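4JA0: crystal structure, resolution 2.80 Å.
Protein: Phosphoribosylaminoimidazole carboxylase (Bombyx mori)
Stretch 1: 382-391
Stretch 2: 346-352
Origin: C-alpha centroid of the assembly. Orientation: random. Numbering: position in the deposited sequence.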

ATOM      1  N   SER A 382      23.134  -9.095  -5.687  1.00  2.60           N
ATOM      2  CA  SER A 382      22.686  -8.814  -7.033  1.00  7.49           C
ATOM      3  C   SER A 382      23.253  -7.510  -7.596  1.00  3.63           C
ATOM      4  O   SER A 382      23.301  -7.330  -8.811  1.00  4.46           O
ATOM      5  CB  SER A 382      21.156  -8.834  -7.102  1.00  5.32           C
ATOM      6  OG  SER A 382      20.612  -7.863  -6.237  1.00 35.06           O
ATOM      7  N   ALA A 383      23.710  -6.613  -6.733  1.00  6.42           N
ATOM      8  CA  ALA A 383      24.302  -5.365  -7.219  1.00  7.59           C
ATOM      9  C   ALA A 383      25.709  -5.643  -7.702  1.00  2.95           C
ATOM     10  O   ALA A 383      26.137  -5.112  -8.725  1.00  1.22           O
ATOM     11  CB  ALA A 383      24.307  -4.298  -6.136  1.00  2.46           C
ATOM     12  N   ALA A 384      26.424  -6.498  -6.977  1.00  5.33           N
ATOM     13  CA  ALA A 384      27.779  -6.856  -7.390  1.00  4.17           C
ATOM     14  C   ALA A 384      27.726  -7.591  -8.732  1.00  4.83           C
ATOM     15  O   ALA A 384      28.593  -7.403  -9.583  1.00  5.29           O
ATOM     16  CB  ALA A 384      28.452  -7.712  -6.327  1.00  2.17           C
ATOM     17  N   LEU A 385      26.695  -8.412  -8.913  1.00  3.76           N
ATOM     18  CA  LEU A 385      26.498  -9.149 -10.146  1.00  2.76           C
ATOM     19  C   LEU A 385      26.219  -8.210 -11.325  1.00  2.86           C
ATOM     20  O   LEU A 385      26.742  -8.418 -12.420  1.00  3.91           O
ATOM     21  CB  LEU A 385      25.358 -10.163  -9.969  1.00 10.82           C
ATOM     22  CG  LEU A 385      25.606 -11.433  -9.145  1.00 11.27           C
ATOM     23  CD1 LEU A 385      24.322 -12.208  -8.953  1.00 18.24           C
ATOM     24  CD2 LEU A 385      26.640 -12.337  -9.830  1.00  5.09           C
ATOM     25  N   MET A 386      25.385  -7.197 -11.118  1.00  1.94           N
ATOM     26  CA  MET A 386      25.154  -6.204 -12.171  1.00  6.74           C
ATOM     27  C   MET A 386      26.468  -5.522 -12.571  1.00  7.23           C
ATOM     28  O   MET A 386      26.758  -5.362 -13.756  1.00  7.31           O
ATOM     29  CB  MET A 386      24.155  -5.136 -11.717  1.00  8.85           C
ATOM     30  CG  MET A 386      22.839  -5.160 -12.455  1.00 25.13           C
ATOM     31  SD  MET A 386      22.955  -5.083 -14.262  1.00 38.07           S
ATOM     32  CE  MET A 386      23.291  -3.337 -14.419  1.00 34.02           C
ATOM     33  N   ALA A 387      27.252  -5.119 -11.575  1.00  5.91           N
ATOM     34  CA  ALA A 387      28.550  -4.499 -11.808  1.00  2.41           C
ATOM     35  C   ALA A 387      29.466  -5.459 -12.558  1.00  2.70           C
ATOM     36  O   ALA A 387      30.166  -5.067 -13.506  1.00  3.96           O
ATOM     37  CB  ALA A 387      29.174  -4.074 -10.488  1.00  1.04           C
ATOM     38  N   ALA A 388      29.461  -6.717 -12.133  1.00  2.47           N
ATOM     39  CA  ALA A 388      30.253  -7.747 -12.812  1.00  3.74           C
ATOM     40  C   ALA A 388      29.835  -7.953 -14.264  1.00  1.87           C
ATOM     41  O   ALA A 388      30.683  -7.996 -15.156  1.00  1.72           O
ATOM     42  CB  ALA A 388      30.183  -9.065 -12.057  1.00  1.03           C
ATOM     43  N   GLN A 389      28.529  -8.028 -14.495  1.00  1.64           N
ATOM     44  CA  GLN A 389      28.008  -8.239 -15.837  1.00  2.37           C
ATOM     45  C   GLN A 389      28.386  -7.082 -16.759  1.00  2.42           C
ATOM     46  O   GLN A 389      28.650  -7.292 -17.947  1.00  2.81           O
ATOM     47  CB  GLN A 389      26.484  -8.437 -15.797  1.00  1.80           C
ATOM     48  CG  GLN A 389      26.049  -9.797 -15.243  1.00  3.36           C
ATOM     49  CD  GLN A 389      24.568  -9.869 -14.855  1.00 10.62           C
ATOM     50  OE1 GLN A 389      23.883  -8.850 -14.722  1.00  7.22           O
ATOM     51  NE2 GLN A 389      24.078 -11.085 -14.649  1.00 26.22           N
ATOM     52  N   ILE A 390      28.468  -5.877 -16.201  1.00  1.94           N
ATOM     53  CA  ILE A 390      28.827  -4.697 -16.984  1.00  4.81           C
ATOM     54  C   ILE A 390      30.310  -4.724 -17.366  1.00  3.50           C
ATOM     55  O   ILE A 390      30.672  -4.494 -18.523  1.00  1.58           O
ATOM     56  CB  ILE A 390      28.511  -3.399 -16.205  1.00  4.24           C
ATOM     57  CG1 ILE A 390      26.993  -3.194 -16.132  1.00  2.49           C
ATOM     58  CG2 ILE A 390      29.166  -2.190 -16.871  1.00  2.91           C
ATOM     59  CD1 ILE A 390      26.550  -2.138 -15.191  1.00  0.00           C
ATOM     60  N   ILE A 391      31.152  -5.000 -16.373  1.00  1.73           N
ATOM     61  CA  ILE A 391      32.592  -5.083 -16.544  1.00  2.43           C
ATOM     62  C   ILE A 391      33.047  -6.352 -17.327  1.00 19.43           C
ATOM     63  O   ILE A 391      34.103  -6.370 -18.000  1.00  3.97           O
ATOM     64  CB  ILE A 391      33.232  -4.960 -15.172  1.00  1.72           C
ATOM     65  CG1 ILE A 391      32.984  -3.544 -14.667  1.00  7.82           C
ATOM     66  CG2 ILE A 391      34.703  -5.249 -15.210  1.00  3.29           C
ATOM     67  CD1 ILE A 391      33.487  -3.303 -13.285  1.00 18.87           C
TER
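Stretch 2 346-352: YPVINCP

How does stretch 2 run over the helix? Residues 348-350 form a strand, flanked by loop, and its direction is nearly antiparallel to helix 382-391: the N-to-C directions differ by 165°, and the axes approach to 9.4 Å. Walking up stretch 2 therefore means walking down the helix.

Where does the contact begin? Tyr346 stays out of reach, and Pro347 makes the first touch, its CB lying 4.2 Å from CD1 of Ile390. Val348 then points away, in keeping with the alternation of an extended strand.

What holds the middle? Ile349 points toward the helix, with chi1 in m and chi2 in t, and its CD1 reaches 3.6 Å from Met386 CB, the shortest approach across the stretches. The same Ile349 CD1 lies 3.9 Å from Ala387 N and 4.2 Å from Ile390 CD1, so one methyl group meets both side chains and backbone. Ala387 N already donates a hydrogen bond to Ala383 O within the helix, at 3.1 Å.

How does the contact end? Asn350 turns away, its side-chain amide hydrogen-bonded elsewhere in the structure. Cys351 faces the helix again, placing SG 3.9 Å from Ala383 CB; the small alanine accompanies a close backbone approach, 6.5 Å between Cys351 CA and Ala383 CA. Pro352 is beyond reach. No hydrogen bond crosses, leaving an apolar packing.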

ATOM      1  N   TYR A 346      28.944   7.450 -16.501  1.00  2.17           N
ATOM      2  CA  TYR A 346      29.170   6.055 -16.156  1.00  3.59           C
ATOM      3  C   TYR A 346      27.909   5.485 -15.489  1.00  5.33           C
ATOM      4  O   TYR A 346      27.163   6.208 -14.811  1.00  5.80           O
ATOM      5  CB  TYR A 346      30.406   5.930 -15.241  1.00  4.14           C
ATOM      6  CG  TYR A 346      31.650   6.455 -15.912  1.00  8.54           C
ATOM      7  CD1 TYR A 346      32.423   5.634 -16.738  1.00  6.20           C
ATOM      8  CD2 TYR A 346      32.035   7.785 -15.750  1.00  5.95           C
ATOM      9  CE1 TYR A 346      33.542   6.125 -17.379  1.00  5.38           C
ATOM     10  CE2 TYR A 346      33.152   8.282 -16.378  1.00  8.29           C
ATOM     11  CZ  TYR A 346      33.900   7.447 -17.191  1.00  9.31           C
ATOM     12  OH  TYR A 346      35.008   7.952 -17.814  1.00 19.22           O
ATOM     13  N   PRO A 347      27.661   4.190 -15.700  1.00  3.95           N
ATOM     14  CA  PRO A 347      26.502   3.509 -15.120  1.00  2.01           C
ATOM     15  C   PRO A 347      26.444   3.647 -13.604  1.00  1.08           C
ATOM     16  O   PRO A 347      27.462   3.492 -12.921  1.00  0.60           O
ATOM     17  CB  PRO A 347      26.721   2.047 -15.521  1.00  2.03           C
ATOM     18  CG  PRO A 347      28.179   1.963 -15.944  1.00  3.44           C
ATOM     19  CD  PRO A 347      28.485   3.285 -16.518  1.00  2.14           C
ATOM     20  N   VAL A 348      25.253   3.943 -13.090  1.00  1.49           N
ATOM     21  CA  VAL A 348      25.045   4.086 -11.657  1.00  0.65           C
ATOM     22  C   VAL A 348      23.971   3.109 -11.218  1.00  0.99           C
ATOM     23  O   VAL A 348      22.852   3.136 -11.736  1.00  1.01           O
ATOM     24  CB  VAL A 348      24.585   5.517 -11.291  1.00  0.66           C
ATOM     25  CG1 VAL A 348      24.145   5.568  -9.837  1.00  1.12           C
ATOM     26  CG2 VAL A 348      25.676   6.545 -11.571  1.00  0.60           C
ATOM     27  N   ILE A 349      24.305   2.249 -10.261  1.00  1.85           N
ATOM     28  CA  ILE A 349      23.341   1.280  -9.719  1.00  1.90           C
ATOM     29  C   ILE A 349      22.999   1.604  -8.276  1.00  1.22           C
ATOM     30  O   ILE A 349      23.905   1.830  -7.453  1.00  0.89           O
ATOM     31  CB  ILE A 349      23.878  -0.179  -9.788  1.00  1.44           C
ATOM     32  CG1 ILE A 349      24.406  -0.492 -11.196  1.00  1.23           C
ATOM     33  CG2 ILE A 349      22.793  -1.178  -9.405  1.00  0.51           C
ATOM     34  CD1 ILE A 349      25.208  -1.761 -11.252  1.00  4.05           C
ATOM     35  N   ASN A 350      21.694   1.639  -7.991  1.00  1.12           N
ATOM     36  CA  ASN A 350      21.175   1.859  -6.640  1.00  0.40           C
ATOM     37  C   ASN A 350      20.933   0.580  -5.857  1.00  1.42           C
ATOM     38  O   ASN A 350      20.080  -0.234  -6.235  1.00  5.22           O
ATOM     39  CB  ASN A 350      19.851   2.590  -6.705  1.00  1.09           C
ATOM     40  CG  ASN A 350      19.988   3.957  -7.239  1.00  1.22           C
ATOM     41  OD1 ASN A 350      20.912   4.677  -6.869  1.00  1.07           O
ATOM     42  ND2 ASN A 350      19.051   4.358  -8.096  1.00  0.83           N
ATOM     43  N   CYS A 351      21.601   0.448  -4.718  1.00  1.18           N
ATOM     44  CA  CYS A 351      21.365  -0.684  -3.846  1.00  1.14           C
ATOM     45  C   CYS A 351      21.058  -0.216  -2.431  1.00  0.51           C
ATOM     46  O   CYS A 351      21.935  -0.119  -1.583  1.00  0.51           O
ATOM     47  CB  CYS A 351      22.575  -1.640  -3.876  1.00  1.87           C
ATOM     48  SG  CYS A 351      22.305  -3.204  -2.990  1.00  9.91           S
ATOM     49  N   PRO A 352      19.791   0.101  -2.176  1.00  4.07           N
ATOM     50  CA  PRO A 352      19.420   0.521  -0.825  1.00  1.68           C
ATOM     51  C   PRO A 352      19.695  -0.618   0.136  1.00  2.44           C
ATOM     52  O   PRO A 352      19.621  -1.784  -0.256  1.00  9.88           O
ATOM     53  CB  PRO A 352      17.924   0.768  -0.935  1.00  0.63           C
ATOM     54  CG  PRO A 352      17.690   1.020  -2.391  1.00  1.14           C
ATOM     55  CD  PRO A 352      18.652   0.141  -3.105  1.00  2.14           C
TER